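Local atomic coordinates of L-serine ammonia-lyase (PDB entry 5C3U), a protein that belongs to the pyridoxal-phosphate-dependent enzymes and binds pyridoxal-5'-phosphate in a pocket lined by residues from distant parts of the chain. Residues F39-N44 against V308-G313. Sequence-based numbering, arbitrary orientation.
Sequences FLKMEN and VVLVTG. With PLP (pyridoxal-5'-phosphate), chain B.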
# COMPACT_ATOMS: atom_id res chain seq x y z
N PHE A 39 15.87 7.53 -1.84
CA PHE A 39 15.33 7.06 -3.11
C PHE A 39 13.84 6.79 -2.93
O PHE A 39 13.42 6.28 -1.89
CB PHE A 39 16.01 5.79 -3.56
CG PHE A 39 17.45 5.98 -3.93
CD1 PHE A 39 18.46 5.76 -2.99
CD2 PHE A 39 17.79 6.38 -5.22
CE1 PHE A 39 19.79 5.94 -3.35
CE2 PHE A 39 19.12 6.54 -5.59
CZ PHE A 39 20.12 6.33 -4.65
N LEU A 40 13.07 7.10 -3.96
CA LEU A 40 11.62 6.94 -3.89
C LEU A 40 11.19 5.93 -4.94
O LEU A 40 11.42 6.12 -6.14
CB LEU A 40 10.95 8.29 -4.15
CG LEU A 40 11.40 9.46 -3.26
CD1 LEU A 40 10.74 10.74 -3.73
CD2 LEU A 40 11.11 9.19 -1.79
N LYS A 41 10.58 4.83 -4.48
CA LYS A 41 10.07 3.78 -5.37
C LYS A 41 8.63 4.14 -5.77
O LYS A 41 7.73 4.13 -4.93
CB LYS A 41 10.15 2.41 -4.68
CG LYS A 41 9.74 1.22 -5.53
CD LYS A 41 10.54 1.15 -6.83
CE LYS A 41 10.37 -0.24 -7.45
NZ LYS A 41 10.99 -0.29 -8.81
N MET A 42 8.42 4.51 -7.04
CA MET A 42 7.20 5.19 -7.48
C MET A 42 6.06 4.27 -7.96
O MET A 42 5.79 4.17 -9.16
CB MET A 42 7.52 6.23 -8.58
CG MET A 42 8.60 7.23 -8.17
SD MET A 42 8.09 8.22 -6.74
CE MET A 42 6.73 9.12 -7.49
N GLU A 43 5.35 3.66 -7.02
CA GLU A 43 4.21 2.79 -7.35
C GLU A 43 2.94 3.49 -7.88
O GLU A 43 1.99 2.82 -8.34
CB GLU A 43 3.92 1.88 -6.14
CG GLU A 43 5.12 1.03 -5.76
CD GLU A 43 5.53 0.08 -6.88
OE1 GLU A 43 4.70 -0.76 -7.29
OE2 GLU A 43 6.69 0.16 -7.34
N ASN A 44 2.91 4.82 -7.82
CA ASN A 44 1.79 5.58 -8.40
C ASN A 44 1.75 5.45 -9.91
O ASN A 44 0.74 5.78 -10.54
CB ASN A 44 1.86 7.06 -7.99
CG ASN A 44 3.21 7.70 -8.32
OD1 ASN A 44 4.26 7.10 -8.13
ND2 ASN A 44 3.17 8.94 -8.80
N VAL A 308 15.27 3.84 1.18
CA VAL A 308 14.29 3.69 0.10
C VAL A 308 12.88 3.88 0.69
O VAL A 308 12.55 3.26 1.69
CB VAL A 308 14.35 2.28 -0.56
CG1 VAL A 308 13.20 2.09 -1.56
CG2 VAL A 308 15.68 2.05 -1.26
N VAL A 309 12.09 4.75 0.09
CA VAL A 309 10.70 4.96 0.57
C VAL A 309 9.79 4.36 -0.48
O VAL A 309 9.89 4.75 -1.66
CB VAL A 309 10.38 6.45 0.75
CG1 VAL A 309 8.95 6.65 1.27
CG2 VAL A 309 11.38 7.10 1.69
N LEU A 310 8.90 3.45 -0.08
CA LEU A 310 7.92 2.91 -1.03
C LEU A 310 6.77 3.86 -1.15
O LEU A 310 5.98 4.02 -0.21
CB LEU A 310 7.44 1.51 -0.62
CG LEU A 310 8.49 0.45 -0.28
CD1 LEU A 310 7.80 -0.87 0.04
CD2 LEU A 310 9.51 0.27 -1.41
N VAL A 311 6.68 4.52 -2.30
CA VAL A 311 5.66 5.53 -2.51
C VAL A 311 4.49 4.82 -3.17
O VAL A 311 4.46 4.62 -4.39
CB VAL A 311 6.17 6.71 -3.35
CG1 VAL A 311 5.02 7.70 -3.63
CG2 VAL A 311 7.31 7.40 -2.62
N THR A 312 3.54 4.43 -2.34
CA THR A 312 2.55 3.44 -2.75
C THR A 312 1.48 3.97 -3.70
O THR A 312 0.80 3.17 -4.35
CB THR A 312 1.95 2.71 -1.55
OG1 THR A 312 1.51 3.67 -0.57
CG2 THR A 312 3.01 1.81 -0.94
N GLY A 313 1.33 5.29 -3.76
CA GLY A 313 0.48 5.93 -4.76
C GLY A 313 -0.92 6.06 -4.17
O GLY A 313 -1.10 6.64 -3.08
N1 PLP B . -0.55 2.33 0.57
C2 PLP B . -1.49 2.26 -0.39
C2A PLP B . -1.83 3.44 -1.25
C3 PLP B . -2.20 1.00 -0.59
O3 PLP B . -3.16 0.89 -1.56
C4 PLP B . -1.82 -0.14 0.27
C4A PLP B . -2.48 -1.44 0.09
C5 PLP B . -0.77 0.05 1.31
C6 PLP B . -0.18 1.31 1.39
C5A PLP B . -0.33 -1.08 2.24
O4P PLP B . -1.37 -2.04 2.33
P PLP B . -1.34 -3.50 3.03
O1P PLP B . -0.81 -4.48 2.04
O2P PLP B . -0.52 -3.40 4.33
O3P PLP B . -2.79 -3.63 3.31
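F39 to M42 pairs residue for residue with V308 to V311 as neighbouring parallel strands of the larger sheet in this pyridoxal-phosphate-dependent enzyme, their directions 25° apart. The bonds run in the parallel pattern: V309 N gives to F39 O, K41 N to V309 O at 2.9 Å, and V311 N to K41 O. E43 N adds a fourth, more bent bond to V311 O (N-H...O 130°), where M42 centres an inverse gamma turn and the chain passes into a 3-10 segment.

On the face of L40, M42, V309 and V311, branched and flexible apolar chains pack against helices 260-274 and 280-290, with F270 touching L40, M42 and V311. L40 and V309 lie side by side, with L40 CD2 3.8 Å from V309 CB. V311, beta-branched as suits an extended strand, sets CG2 anti to its carbonyl carbon, 4.0 Å from L40 CB, while M42, bent at chi2 and chi3, brings SD to 4.2 Å from V311 CB.

The opposite face carries F39, K41, V308 and L310. K41 lends the aliphatic start of its side chain to the packing, CB 4.0 Å from L310 CD2; with CG anti to the backbone N (chi1 -176°) and a bend at chi2, the long chain leads away to NZ, which makes a salt bridge to E162 and hydrogen bonds to Q166 and T22 O. Beyond the strand, E43 OE1 makes a salt bridge to R54 and a hydrogen bond to Q46, and OE2 a hydrogen bond to T22 OG1, which would favour a charged carboxylate.

Where the strands end, G313 fits against N44: its phi of 90° favours glycine, and a CB would collide with N44 CA. Next to it, T312 has its CB pointing away from 39-44, and its OG1 lies 2.7 Å from N1 of pyridoxal-5'-phosphate.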